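Local coordinates for protein beta-1,3-xylanase (Alcaligenes sp., PDB 2COV) that probably binds beta-1,3-xylan through this family 31 carbohydrate-binding module, the part of the xylanase crystallised here, at residues D11-N16 / I23-V28; P6-D11 / T91-N96; K30-G35 / F71-R76. All coordinates share one frame; numbering follows the deposited sequence.

Interaction 1: D11-N16 / I23-V28; sequences DDFNFN and IEVYHV
CG of Tyr26 lies between its own backbone N and carbonyl carbon (chi1 67°), and the ring comes to lie beside Asn14 and Asn16. CG of Asn16 is anti to its carbonyl carbon (chi1 -63°), beside the backbone N. The Asn16 side chain crosses Tyr26 at about a right angle, yet the amide and ring planes are only 29° apart; Asn16 ND2 is 3.5 Å from Tyr26 CE2. Asn16 also runs alongside the extended Glu24, and its ND2 donates to Glu24 OE1 at 2.8 Å. That oxygen lies in the amide plane. The same ND2 has a further acceptor in Asn96 O. One face of the Tyr26 ring receives Asn14 O, offset toward the rim. At the far end of the ring, a water joins Tyr26 OH to Asp11 O.

Phe13 and His27 lie on the opposite face of the hairpin. Their rings are near parallel but slid apart and barely overlap. The closest atoms are Phe13 CB and His27 CD2, 3.5 Å apart. His27 ND1 donates to Val28 O at 2.8 Å. Phe15 packs on the same face, its CD2 3.7 Å from Ile23 CD1.

Strands 13-19 and 22-28 form an antiparallel beta hairpin. Asn14 with Tyr26 and Asn16 with Glu24 are hydrogen-bonded pairs of it here. Beyond them, Val28 N donates to Asp12 O at 2.9 Å, and Asp12 OD2 forms a salt bridge with Lys30. The chemistry is divided by face: aromatic and aliphatic packing on the Phe13 side, and a buried amide on the Tyr26 side whose ND2 is gripped by two acceptors.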
ATOM      1  N   ASP A  11       6.536 -26.109   1.179  1.00 21.08           N
ATOM      2  CA  ASP A  11       5.896 -24.959   0.598  1.00 19.02           C
ATOM      3  C   ASP A  11       6.787 -24.283  -0.415  1.00 16.38           C
ATOM      4  O   ASP A  11       7.988 -24.209  -0.268  1.00 16.27           O
ATOM      5  CB  ASP A  11       5.542 -23.932   1.704  1.00 19.95           C
ATOM      6  CG  ASP A  11       4.310 -24.304   2.551  1.00 25.37           C
ATOM      7  OD1 ASP A  11       4.054 -23.510   3.454  1.00 29.97           O
ATOM      8  OD2 ASP A  11       3.620 -25.337   2.346  1.00 30.41           O
ATOM      9  N   ASP A  12       6.130 -23.854  -1.462  1.00 15.23           N
ATOM     10  CA  ASP A  12       6.789 -23.120  -2.544  1.00 14.83           C
ATOM     11  C   ASP A  12       7.351 -21.771  -2.137  1.00 12.86           C
ATOM     12  O   ASP A  12       8.288 -21.318  -2.772  1.00 12.93           O
ATOM     13  CB  ASP A  12       5.781 -22.918  -3.654  1.00 15.74           C
ATOM     14  CG  ASP A  12       5.470 -24.182  -4.454  1.00 18.96           C
ATOM     15  OD1 ASP A  12       6.332 -25.076  -4.554  1.00 22.89           O
ATOM     16  OD2 ASP A  12       4.380 -24.155  -5.041  1.00 21.46           O
ATOM     17  N   PHE A  13       6.819 -21.153  -1.110  1.00 12.36           N
ATOM     18  CA  PHE A  13       7.258 -19.878  -0.571  1.00 11.89           C
ATOM     19  C   PHE A  13       7.965 -20.186   0.729  1.00 11.85           C
ATOM     20  O   PHE A  13       7.321 -20.633   1.683  1.00 12.27           O
ATOM     21  CB  PHE A  13       6.018 -19.008  -0.332  1.00 12.39           C
ATOM     22  CG  PHE A  13       6.301 -17.574   0.019  1.00 11.75           C
ATOM     23  CD1 PHE A  13       5.265 -16.782   0.501  1.00 12.66           C
ATOM     24  CD2 PHE A  13       7.562 -16.988  -0.071  1.00 11.57           C
ATOM     25  CE1 PHE A  13       5.432 -15.483   0.842  1.00 13.40           C
ATOM     26  CE2 PHE A  13       7.748 -15.663   0.244  1.00 11.45           C
ATOM     27  CZ  PHE A  13       6.683 -14.924   0.706  1.00 12.71           C
ATOM     28  N   ASN A  14       9.283 -20.064   0.777  1.00 12.11           N
ATOM     29  CA  ASN A  14       9.995 -20.600   1.926  1.00 12.60           C
ATOM     30  C   ASN A  14      11.379 -19.949   2.043  1.00 11.56           C
ATOM     31  O   ASN A  14      11.683 -18.943   1.423  1.00 12.38           O
ATOM     32  CB  ASN A  14      10.042 -22.126   1.736  1.00 13.61           C
ATOM     33  CG  ASN A  14       9.874 -22.934   2.959  1.00 16.11           C
ATOM     34  OD1 ASN A  14       9.275 -24.067   2.812  1.00 21.92           O
ATOM     35  ND2 ASN A  14      10.290 -22.487   4.057  1.00 14.26           N
ATOM     36  N   PHE A  15      12.178 -20.517   2.938  1.00 13.51           N
ATOM     37  CA  PHE A  15      13.548 -20.044   3.167  1.00 13.64           C
ATOM     38  C   PHE A  15      14.494 -21.173   3.429  1.00 14.97           C
ATOM     39  O   PHE A  15      14.107 -22.259   3.845  1.00 14.09           O
ATOM     40  CB  PHE A  15      13.619 -19.035   4.297  1.00 14.77           C
ATOM     41  CG  PHE A  15      13.397 -19.655   5.636  1.00 13.65           C
ATOM     42  CD1 PHE A  15      12.144 -19.837   6.144  1.00 15.07           C
ATOM     43  CD2 PHE A  15      14.491 -20.107   6.404  1.00 15.34           C
ATOM     44  CE1 PHE A  15      11.942 -20.447   7.391  1.00 15.33           C
ATOM     45  CE2 PHE A  15      14.280 -20.732   7.631  1.00 15.66           C
ATOM     46  CZ  PHE A  15      13.028 -20.854   8.171  1.00 15.21           C
ATOM     47  N   ASN A  16      15.781 -20.901   3.136  1.00 15.19           N
ATOM     48  CA  ASN A  16      16.884 -21.719   3.517  1.00 15.45           C
ATOM     49  C   ASN A  16      17.797 -21.016   4.488  1.00 14.61           C
ATOM     50  O   ASN A  16      18.101 -19.823   4.349  1.00 15.30           O
ATOM     51  CB  ASN A  16      17.774 -22.039   2.297  1.00 16.55           C
ATOM     52  CG  ASN A  16      17.064 -22.837   1.234  1.00 17.82           C
ATOM     53  OD1 ASN A  16      16.475 -23.885   1.525  1.00 17.09           O
ATOM     54  ND2 ASN A  16      17.153 -22.378  -0.016  1.00 18.53           N
ATOM     55  N   ILE A  23      19.969 -15.688   5.673  1.00 14.24           N
ATOM     56  CA  ILE A  23      18.772 -16.429   5.261  1.00 13.66           C
ATOM     57  C   ILE A  23      18.584 -16.207   3.764  1.00 12.62           C
ATOM     58  O   ILE A  23      18.782 -15.107   3.307  1.00 14.45           O
ATOM     59  CB  ILE A  23      17.529 -15.945   6.056  1.00 13.75           C
ATOM     60  CG1 ILE A  23      16.318 -16.837   5.779  1.00 14.81           C
ATOM     61  CG2 ILE A  23      17.214 -14.490   5.769  1.00 13.92           C
ATOM     62  CD1 ILE A  23      15.118 -16.426   6.589  1.00 14.05           C
ATOM     63  N   GLU A  24      18.243 -17.274   3.025  1.00 13.17           N
ATOM     64  CA  GLU A  24      17.847 -17.117   1.625  1.00 13.94           C
ATOM     65  C   GLU A  24      16.332 -17.284   1.620  1.00 13.79           C
ATOM     66  O   GLU A  24      15.815 -18.311   2.007  1.00 14.31           O
ATOM     67  CB  GLU A  24      18.509 -18.198   0.781  1.00 14.99           C
ATOM     68  CG  GLU A  24      18.043 -18.121  -0.697  1.00 14.09           C
ATOM     69  CD  GLU A  24      18.665 -19.144  -1.588  1.00 19.15           C
ATOM     70  OE1 GLU A  24      18.452 -20.325  -1.345  1.00 23.50           O
ATOM     71  OE2 GLU A  24      19.290 -18.782  -2.559  1.00 21.80           O
ATOM     72  N   VAL A  25      15.670 -16.313   1.069  1.00 12.41           N
ATOM     73  CA  VAL A  25      14.207 -16.320   0.897  1.00 11.53           C
ATOM     74  C   VAL A  25      13.940 -16.675  -0.534  1.00 11.07           C
ATOM     75  O   VAL A  25      14.623 -16.203  -1.443  1.00 11.75           O
ATOM     76  CB  VAL A  25      13.604 -14.959   1.256  1.00 12.33           C
ATOM     77  CG1 VAL A  25      12.116 -14.938   1.025  1.00 13.20           C
ATOM     78  CG2 VAL A  25      13.964 -14.563   2.712  1.00 13.37           C
ATOM     79  N   TYR A  26      12.997 -17.548  -0.796  1.00 11.75           N
ATOM     80  CA  TYR A  26      12.695 -17.930  -2.167  1.00 11.47           C
ATOM     81  C   TYR A  26      11.227 -18.247  -2.375  1.00 11.63           C
ATOM     82  O   TYR A  26      10.461 -18.519  -1.483  1.00 11.93           O
ATOM     83  CB  TYR A  26      13.538 -19.125  -2.584  1.00 11.88           C
ATOM     84  CG  TYR A  26      13.211 -20.433  -1.858  1.00 12.15           C
ATOM     85  CD1 TYR A  26      12.207 -21.269  -2.304  1.00 13.66           C
ATOM     86  CD2 TYR A  26      13.953 -20.858  -0.748  1.00 13.47           C
ATOM     87  CE1 TYR A  26      11.916 -22.463  -1.658  1.00 14.21           C
ATOM     88  CE2 TYR A  26      13.664 -22.037  -0.129  1.00 15.62           C
ATOM     89  CZ  TYR A  26      12.655 -22.838  -0.551  1.00 15.58           C
ATOM     90  OH  TYR A  26      12.400 -24.054   0.091  1.00 16.63           O
ATOM     91  N   HIS A  27      10.841 -18.159  -3.656  1.00 11.44           N
ATOM     92  CA  HIS A  27       9.573 -18.630  -4.121  1.00 11.76           C
ATOM     93  C   HIS A  27       9.806 -19.473  -5.390  1.00 11.10           C
ATOM     94  O   HIS A  27      10.345 -18.988  -6.376  1.00 11.61           O
ATOM     95  CB  HIS A  27       8.562 -17.535  -4.444  1.00 10.74           C
ATOM     96  CG  HIS A  27       7.133 -18.008  -4.392  1.00 10.28           C
ATOM     97  ND1 HIS A  27       6.666 -19.053  -5.169  1.00 11.46           N
ATOM     98  CD2 HIS A  27       6.118 -17.686  -3.542  1.00 12.41           C
ATOM     99  CE1 HIS A  27       5.398 -19.302  -4.829  1.00 12.06           C
ATOM    100  NE2 HIS A  27       5.029 -18.479  -3.843  1.00 12.59           N
ATOM    101  N   VAL A  28       9.385 -20.725  -5.360  1.00 11.67           N
ATOM    102  CA  VAL A  28       9.412 -21.588  -6.527  1.00 12.32           C
ATOM    103  C   VAL A  28       8.597 -20.947  -7.662  1.00 11.43           C
ATOM    104  O   VAL A  28       7.559 -20.338  -7.458  1.00 12.22           O
ATOM    105  CB  VAL A  28       8.856 -22.990  -6.170  1.00 14.30           C
ATOM    106  CG1 VAL A  28       8.742 -23.899  -7.397  1.00 17.27           C
ATOM    107  CG2 VAL A  28       9.794 -23.628  -5.170  1.00 14.62           C
TER
HETATM  108  O   HOH W   1      10.302 -25.472  -0.746  1.00 22.09           O

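Interaction 2: P6-D11 / T91-N96; sequences PENCQD and TTQVCN
Cys9, Asn8 and Gln93 lose the most surface here, and Cys95 follows closely. Cys9 SG is bonded to Cys95 SG at 2.1 Å, with a disulfide torsion of -69°. In both cysteines SG is anti to the carbonyl carbon. The bridge is compact, its two CB atoms 3.4 Å apart.

Beside it, Asn8 and Gln93 slide past each other in opposite directions. Asn8 ND2 donates to Gln93 OE1 at 2.9 Å. The bond is straight at the hydrogen (165°), and the acceptor lies in the Asn8 amide plane. The donor, however, sits well above the carbonyl plane of Gln93. Gln93 NE2 donates to Phe15 O on strand 13-19. An alanine in place of Gln93 would probably leave Asn8 ND2 and Phe15 O without these partners and the Asn8 amide freer to turn.

The disulfide ties the two terminal segments of the module together at its surface. Segment 6-11 leads into strand 13-19, and segment 91-96 follows strand 80-89. Cys95 N and Asn96 O reach the Asn16 amide on strand 13-19, while the Cys95 side chain rests on Tyr26 of strand 22-28.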
ATOM      1  N   PRO A   6      10.883 -32.725   4.065  1.00 31.83           N
ATOM      2  CA  PRO A   6      10.068 -32.655   5.276  1.00 30.41           C
ATOM      3  C   PRO A   6       9.083 -31.488   5.257  1.00 27.85           C
ATOM      4  O   PRO A   6       9.208 -30.567   4.479  1.00 27.59           O
ATOM      5  CB  PRO A   6      11.100 -32.471   6.387  1.00 31.35           C
ATOM      6  CG  PRO A   6      12.234 -31.738   5.734  1.00 32.45           C
ATOM      7  CD  PRO A   6      12.267 -32.264   4.305  1.00 32.11           C
ATOM      8  N   GLU A   7       8.109 -31.538   6.144  1.00 26.34           N
ATOM      9  CA  GLU A   7       6.992 -30.616   6.146  1.00 25.25           C
ATOM     10  C   GLU A   7       7.402 -29.162   6.017  1.00 24.40           C
ATOM     11  O   GLU A   7       6.845 -28.418   5.219  1.00 22.21           O
ATOM     12  CB  GLU A   7       6.263 -30.820   7.457  1.00 25.04           C
ATOM     13  CG  GLU A   7       5.177 -29.866   7.724  1.00 26.35           C
ATOM     14  CD  GLU A   7       4.508 -30.262   8.999  1.00 29.44           C
ATOM     15  OE1 GLU A   7       3.593 -31.030   8.929  1.00 26.77           O
ATOM     16  OE2 GLU A   7       4.981 -29.908  10.101  1.00 39.43           O
ATOM     17  N   ASN A   8       8.388 -28.759   6.769  1.00 23.78           N
ATOM     18  CA  ASN A   8       8.792 -27.355   6.778  1.00 22.36           C
ATOM     19  C   ASN A   8       9.414 -26.889   5.454  1.00 22.26           C
ATOM     20  O   ASN A   8       9.500 -25.678   5.282  1.00 23.47           O
ATOM     21  CB  ASN A   8       9.702 -27.122   7.967  1.00 25.22           C
ATOM     22  CG  ASN A   8      10.860 -28.098   8.003  1.00 29.14           C
ATOM     23  OD1 ASN A   8      10.657 -29.332   8.107  1.00 35.28           O
ATOM     24  ND2 ASN A   8      12.085 -27.579   7.907  1.00 31.84           N
ATOM     25  N   CYS A   9       9.815 -27.832   4.585  1.00 22.13           N
ATOM     26  CA  CYS A   9      10.386 -27.552   3.263  1.00 22.52           C
ATOM     27  C   CYS A   9       9.445 -27.730   2.105  1.00 21.65           C
ATOM     28  O   CYS A   9       9.821 -27.536   0.970  1.00 22.00           O
ATOM     29  CB  CYS A   9      11.606 -28.431   3.050  1.00 23.01           C
ATOM     30  SG  CYS A   9      12.944 -27.956   4.081  1.00 28.77           S
ATOM     31  N   GLN A  10       8.197 -28.118   2.321  1.00 21.74           N
ATOM     32  CA  GLN A  10       7.276 -28.392   1.242  1.00 22.66           C
ATOM     33  C   GLN A  10       6.775 -27.172   0.468  1.00 20.97           C
ATOM     34  O   GLN A  10       6.502 -27.225  -0.748  1.00 23.32           O
ATOM     35  CB  GLN A  10       6.095 -29.190   1.818  1.00 23.39           C
ATOM     36  CG  GLN A  10       6.535 -30.630   2.114  1.00 25.43           C
ATOM     37  CD  GLN A  10       5.555 -31.481   2.805  1.00 27.19           C
ATOM     38  OE1 GLN A  10       4.405 -31.094   3.084  1.00 29.83           O
ATOM     39  NE2 GLN A  10       6.046 -32.667   3.200  1.00 29.07           N
ATOM     40  N   ASP A  11       6.536 -26.109   1.179  1.00 21.08           N
ATOM     41  CA  ASP A  11       5.896 -24.959   0.598  1.00 19.02           C
ATOM     42  C   ASP A  11       6.787 -24.283  -0.415  1.00 16.38           C
ATOM     43  O   ASP A  11       7.988 -24.209  -0.268  1.00 16.27           O
ATOM     44  CB  ASP A  11       5.542 -23.932   1.704  1.00 19.95           C
ATOM     45  CG  ASP A  11       4.310 -24.304   2.551  1.00 25.37           C
ATOM     46  OD1 ASP A  11       4.054 -23.510   3.454  1.00 29.97           O
ATOM     47  OD2 ASP A  11       3.620 -25.337   2.346  1.00 30.41           O
ATOM     48  N   THR A  91      15.249 -20.492  11.283  1.00 17.39           N
ATOM     49  CA  THR A  91      15.840 -21.694  11.841  1.00 17.96           C
ATOM     50  C   THR A  91      16.884 -22.229  10.862  1.00 18.69           C
ATOM     51  O   THR A  91      17.060 -21.681   9.792  1.00 18.06           O
ATOM     52  CB  THR A  91      14.784 -22.827  11.963  1.00 17.95           C
ATOM     53  OG1 THR A  91      14.304 -23.177  10.629  1.00 20.66           O
ATOM     54  CG2 THR A  91      13.539 -22.382  12.772  1.00 19.34           C
ATOM     55  N   THR A  92      17.494 -23.365  11.241  1.00 19.21           N
ATOM     56  CA  THR A  92      18.535 -23.978  10.459  1.00 18.88           C
ATOM     57  C   THR A  92      18.026 -24.890   9.320  1.00 19.03           C
ATOM     58  O   THR A  92      18.835 -25.576   8.699  1.00 20.12           O
ATOM     59  CB  THR A  92      19.504 -24.742  11.341  1.00 20.55           C
ATOM     60  OG1 THR A  92      18.697 -25.698  12.030  1.00 21.91           O
ATOM     61  CG2 THR A  92      20.230 -23.778  12.278  1.00 21.51           C
ATOM     62  N   GLN A  93      16.724 -24.813   8.937  1.00 17.79           N
ATOM     63  CA  GLN A  93      16.254 -25.693   7.845  1.00 18.76           C
ATOM     64  C   GLN A  93      16.924 -25.367   6.519  1.00 17.41           C
ATOM     65  O   GLN A  93      17.139 -24.217   6.236  1.00 18.15           O
ATOM     66  CB  GLN A  93      14.740 -25.560   7.660  1.00 18.21           C
ATOM     67  CG  GLN A  93      14.253 -24.213   7.161  1.00 18.87           C
ATOM     68  CD  GLN A  93      12.737 -24.170   6.904  1.00 19.78           C
ATOM     69  OE1 GLN A  93      11.942 -24.655   7.723  1.00 20.20           O
ATOM     70  NE2 GLN A  93      12.343 -23.584   5.811  1.00 17.17           N
ATOM     71  N   VAL A  94      17.214 -26.396   5.735  1.00 18.94           N
ATOM     72  CA  VAL A  94      17.727 -26.241   4.397  1.00 20.23           C
ATOM     73  C   VAL A  94      16.794 -27.082   3.529  1.00 21.09           C
ATOM     74  O   VAL A  94      16.708 -28.328   3.672  1.00 23.26           O
ATOM     75  CB  VAL A  94      19.196 -26.698   4.294  1.00 21.38           C
ATOM     76  CG1 VAL A  94      19.676 -26.631   2.886  1.00 25.53           C
ATOM     77  CG2 VAL A  94      20.057 -25.872   5.202  1.00 21.99           C
ATOM     78  N   CYS A  95      16.141 -26.418   2.590  1.00 20.35           N
ATOM     79  CA  CYS A  95      15.084 -27.017   1.819  1.00 24.10           C
ATOM     80  C   CYS A  95      15.326 -27.129   0.311  1.00 26.64           C
ATOM     81  O   CYS A  95      15.000 -28.155  -0.291  1.00 29.26           O
ATOM     82  CB  CYS A  95      13.850 -26.147   1.939  1.00 24.92           C
ATOM     83  SG  CYS A  95      13.233 -25.978   3.549  1.00 27.02           S
ATOM     84  N   ASN A  96      15.749 -26.044  -0.317  1.00 27.64           N
ATOM     85  CA  ASN A  96      15.838 -25.950  -1.793  1.00 28.91           C
ATOM     86  C   ASN A  96      17.132 -25.247  -1.992  1.00 30.99           C
ATOM     87  O   ASN A  96      17.117 -24.003  -2.122  1.00 31.83           O
ATOM     88  CB  ASN A  96      14.666 -25.102  -2.348  1.00 28.81           C
ATOM     89  CG  ASN A  96      14.585 -25.097  -3.851  1.00 29.87           C
ATOM     90  OD1 ASN A  96      13.499 -24.935  -4.430  1.00 34.38           O
ATOM     91  ND2 ASN A  96      15.729 -25.248  -4.509  1.00 29.51           N
TER

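Interaction 3: K30-G35 / F71-R76; sequences KGWSAG and FKVEDR
This is a loop-to-strand contact. Segment 30-35, in the loop between strands 22-28 and 37-41, packs against the end of strand 66-75. The touching parts run nearly perpendicular to each other. Trp32 carries the apolar half. Val73 CG1 makes a CH-pi contact with it, 3.6 Å from the centroid of the five-membered ring and almost on the ring normal. Lys30 CB, from the same loop, lies over the opposite face, nearer the rim. At the other end, Trp32 and Phe71 reach tip to tip. Phe71 CE2 is 3.6 Å from Trp32 CH2, and the two planes are steeply inclined. Both rings also meet His27 of strand 22-28. The Asp75 carboxylate approaches the indole edge, its plane nearly perpendicular to the ring, with OD1 3.4 Å from Trp32 CD1. That OD1 also accepts from Gln82 NE2. Val73 CG2 touches Ala34 CB.

The fold is an all-antiparallel beta module, consistent with the immunoglobulin-like beta-sandwich of the E-set clan. Strand 66-75 lies between strands 37-41 and 80-89. Its Glu74 also pairs by backbone hydrogen bonding with Trp36, the next residue of the loop.

Glu74 carries the polar half. Its chain bends at chi2 (-80°), which turns CD aside from a fully extended course. OE1 then accepts two bonds. Ser33 OG donates at 2.6 Å from above the carboxylate plane. Gly35 N donates at 2.9 Å on the anti side, close to that plane. OE2 accepts from Gly78 N. Ala34 N donates to Glu74 O at 2.9 Å, again from above the carbonyl plane. Ser33 N makes only a weak bond to Asp75 OD2. The Arg76 side chain leaves the backbone away from the loop, and its NH1 forms a salt bridge with Asp11 of a neighbouring subunit.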
ATOM      1  N   LYS A  30       5.960 -20.390 -10.300  1.00 13.62           N
ATOM      2  CA  LYS A  30       4.574 -20.865 -10.543  1.00 14.47           C
ATOM      3  C   LYS A  30       4.041 -20.366 -11.875  1.00 16.06           C
ATOM      4  O   LYS A  30       2.845 -20.473 -12.162  1.00 19.34           O
ATOM      5  CB  LYS A  30       3.650 -20.385  -9.440  1.00 16.35           C
ATOM      6  CG  LYS A  30       4.034 -20.832  -8.039  1.00 20.28           C
ATOM      7  CD  LYS A  30       4.356 -22.267  -7.954  1.00 22.37           C
ATOM      8  CE  LYS A  30       3.210 -23.134  -8.294  1.00 28.41           C
ATOM      9  NZ  LYS A  30       3.381 -24.520  -7.728  1.00 32.26           N
ATOM     10  N   GLY A  31       4.913 -19.818 -12.714  1.00 13.92           N
ATOM     11  CA  GLY A  31       4.522 -19.587 -14.109  1.00 15.14           C
ATOM     12  C   GLY A  31       4.235 -18.184 -14.509  1.00 14.09           C
ATOM     13  O   GLY A  31       3.893 -17.917 -15.654  1.00 16.37           O
ATOM     14  N   TRP A  32       4.395 -17.236 -13.608  1.00 13.13           N
ATOM     15  CA  TRP A  32       4.128 -15.815 -13.882  1.00 12.71           C
ATOM     16  C   TRP A  32       4.969 -15.305 -15.031  1.00 12.91           C
ATOM     17  O   TRP A  32       6.097 -15.775 -15.206  1.00 13.38           O
ATOM     18  CB  TRP A  32       4.426 -14.976 -12.688  1.00 12.38           C
ATOM     19  CG  TRP A  32       3.895 -15.476 -11.376  1.00 12.42           C
ATOM     20  CD1 TRP A  32       2.667 -15.277 -10.862  1.00 14.33           C
ATOM     21  CD2 TRP A  32       4.643 -16.148 -10.390  1.00 12.38           C
ATOM     22  NE1 TRP A  32       2.603 -15.856  -9.643  1.00 15.54           N
ATOM     23  CE2 TRP A  32       3.799 -16.378  -9.318  1.00 13.41           C
ATOM     24  CE3 TRP A  32       5.964 -16.590 -10.303  1.00 13.45           C
ATOM     25  CZ2 TRP A  32       4.231 -17.013  -8.166  1.00 14.96           C
ATOM     26  CZ3 TRP A  32       6.390 -17.176  -9.163  1.00 14.58           C
ATOM     27  CH2 TRP A  32       5.534 -17.414  -8.136  1.00 14.64           C
ATOM     28  N   SER A  33       4.534 -14.278 -15.730  1.00 12.36           N
ATOM     29  CA  SER A  33       5.403 -13.685 -16.735  1.00 12.15           C
ATOM     30  C   SER A  33       6.691 -13.143 -16.101  1.00 12.18           C
ATOM     31  O   SER A  33       7.733 -13.253 -16.684  1.00 12.41           O
ATOM     32  CB  SER A  33       4.631 -12.610 -17.503  1.00 11.98           C
ATOM     33  OG  SER A  33       3.993 -11.670 -16.669  1.00 11.62           O
ATOM     34  N   ALA A  34       6.614 -12.550 -14.927  1.00 10.97           N
ATOM     35  CA  ALA A  34       7.773 -12.293 -14.118  1.00 11.93           C
ATOM     36  C   ALA A  34       8.811 -11.437 -14.821  1.00 12.22           C
ATOM     37  O   ALA A  34      10.013 -11.652 -14.716  1.00 12.33           O
ATOM     38  CB  ALA A  34       8.338 -13.545 -13.528  1.00 12.09           C
ATOM     39  N   GLY A  35       8.368 -10.346 -15.476  1.00 11.87           N
ATOM     40  CA  GLY A  35       9.324  -9.368 -16.012  1.00 12.35           C
ATOM     41  C   GLY A  35      10.164  -8.696 -14.974  1.00 12.93           C
ATOM     42  O   GLY A  35      11.256  -8.234 -15.250  1.00 14.42           O
ATOM     43  N   PHE A  71       7.094 -11.875  -1.358  1.00 10.62           N
ATOM     44  CA  PHE A  71       7.461 -12.081  -2.747  1.00  9.81           C
ATOM     45  C   PHE A  71       6.499 -11.286  -3.585  1.00 10.37           C
ATOM     46  O   PHE A  71       5.270 -11.384  -3.421  1.00 11.26           O
ATOM     47  CB  PHE A  71       7.358 -13.549  -3.148  1.00 10.01           C
ATOM     48  CG  PHE A  71       7.786 -13.837  -4.565  1.00 10.86           C
ATOM     49  CD1 PHE A  71       9.052 -13.498  -4.984  1.00 11.11           C
ATOM     50  CD2 PHE A  71       6.967 -14.384  -5.503  1.00 11.90           C
ATOM     51  CE1 PHE A  71       9.480 -13.683  -6.289  1.00 12.34           C
ATOM     52  CE2 PHE A  71       7.374 -14.632  -6.800  1.00 12.78           C
ATOM     53  CZ  PHE A  71       8.599 -14.266  -7.182  1.00 13.14           C
ATOM     54  N   LYS A  72       7.063 -10.423  -4.414  1.00 10.67           N
ATOM     55  CA  LYS A  72       6.320  -9.600  -5.351  1.00 10.02           C
ATOM     56  C   LYS A  72       6.717  -9.951  -6.766  1.00 10.28           C
ATOM     57  O   LYS A  72       7.888 -10.046  -7.060  1.00 11.27           O
ATOM     58  CB  LYS A  72       6.602  -8.097  -5.144  1.00 10.07           C
ATOM     59  CG  LYS A  72       6.645  -7.609  -3.750  1.00 12.52           C
ATOM     60  CD  LYS A  72       6.791  -6.121  -3.652  1.00 14.44           C
ATOM     61  CE  LYS A  72       6.882  -5.627  -2.225  1.00 15.76           C
ATOM     62  NZ  LYS A  72       7.054  -4.160  -2.137  1.00 19.37           N
ATOM     63  N   VAL A  73       5.742 -10.151  -7.634  1.00  9.82           N
ATOM     64  CA  VAL A  73       6.059 -10.593  -8.962  1.00  9.85           C
ATOM     65  C   VAL A  73       5.183  -9.998 -10.019  1.00 10.20           C
ATOM     66  O   VAL A  73       3.957  -9.922  -9.855  1.00 10.79           O
ATOM     67  CB  VAL A  73       6.079 -12.150  -9.015  1.00 10.53           C
ATOM     68  CG1 VAL A  73       4.701 -12.810  -8.766  1.00 11.31           C
ATOM     69  CG2 VAL A  73       6.678 -12.642 -10.338  1.00 11.20           C
ATOM     70  N   GLU A  74       5.781  -9.578 -11.122  1.00 10.24           N
ATOM     71  CA  GLU A  74       5.067  -9.113 -12.330  1.00 10.26           C
ATOM     72  C   GLU A  74       4.310 -10.263 -12.919  1.00  9.88           C
ATOM     73  O   GLU A  74       4.774 -11.379 -12.974  1.00 10.60           O
ATOM     74  CB  GLU A  74       6.132  -8.613 -13.308  1.00 10.74           C
ATOM     75  CG  GLU A  74       5.609  -7.834 -14.461  1.00 12.00           C
ATOM     76  CD  GLU A  74       5.030  -8.669 -15.600  1.00 11.40           C
ATOM     77  OE1 GLU A  74       5.620  -9.692 -16.021  1.00 11.73           O
ATOM     78  OE2 GLU A  74       3.947  -8.229 -16.118  1.00 12.95           O
ATOM     79  N   ASP A  75       3.046 -10.027 -13.353  1.00 10.39           N
ATOM     80  CA  ASP A  75       2.234 -11.095 -13.908  1.00 12.09           C
ATOM     81  C   ASP A  75       1.335 -10.569 -14.981  1.00 12.35           C
ATOM     82  O   ASP A  75       1.095  -9.382 -15.097  1.00 12.56           O
ATOM     83  CB  ASP A  75       1.362 -11.784 -12.785  1.00 14.14           C
ATOM     84  CG  ASP A  75       0.977 -13.318 -13.268  1.00 14.87           C
ATOM     85  OD1 ASP A  75       0.164 -13.801 -12.650  1.00 28.68           O
ATOM     86  OD2 ASP A  75       1.529 -13.810 -14.288  1.00 24.96           O
ATOM     87  N   ARG A  76       0.896 -11.477 -15.834  1.00 12.79           N
ATOM     88  CA  ARG A  76      -0.149 -11.151 -16.849  1.00 14.18           C
ATOM     89  C   ARG A  76       0.448 -10.292 -17.954  1.00 13.63           C
ATOM     90  O   ARG A  76      -0.255  -9.527 -18.598  1.00 14.15           O
ATOM     91  CB  ARG A  76      -1.397 -10.429 -16.206  1.00 15.62           C
ATOM     92  CG  ARG A  76      -1.942 -10.922 -14.821  1.00 20.19           C
ATOM     93  CD  ARG A  76      -2.846 -11.928 -15.128  1.00 23.64           C
ATOM     94  NE  ARG A  76      -3.444 -12.740 -14.072  1.00 23.53           N
ATOM     95  CZ  ARG A  76      -4.304 -13.700 -14.512  1.00 25.92           C
ATOM     96  NH1 ARG A  76      -4.865 -14.524 -13.712  1.00 28.12           N
ATOM     97  NH2 ARG A  76      -4.700 -13.720 -15.824  1.00 25.52           N
TER

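How the interactions relate
Interaction 2 joins the two ends of the modelled chain, and the other two are nested in the loop it closes. Interaction 1 closes before interaction 3 opens. The centres of interactions 1 and 2 are about 8 Å apart, and they share Asp11. Those of interactions 1 and 3 are about 16 Å apart, yet they touch through the Asp12-Lys30 salt bridge and His27. Both lie on one antiparallel sheet: strands 13-19 and 22-28 begin its order, and strand 66-75 adjoins the other outermost strand, 80-89. Interactions 2 and 3 lie on opposite sides of the chain's centre, about 23 Å between centres. The hairpin thus links the disulfide-bridged ends to the loop 30-35.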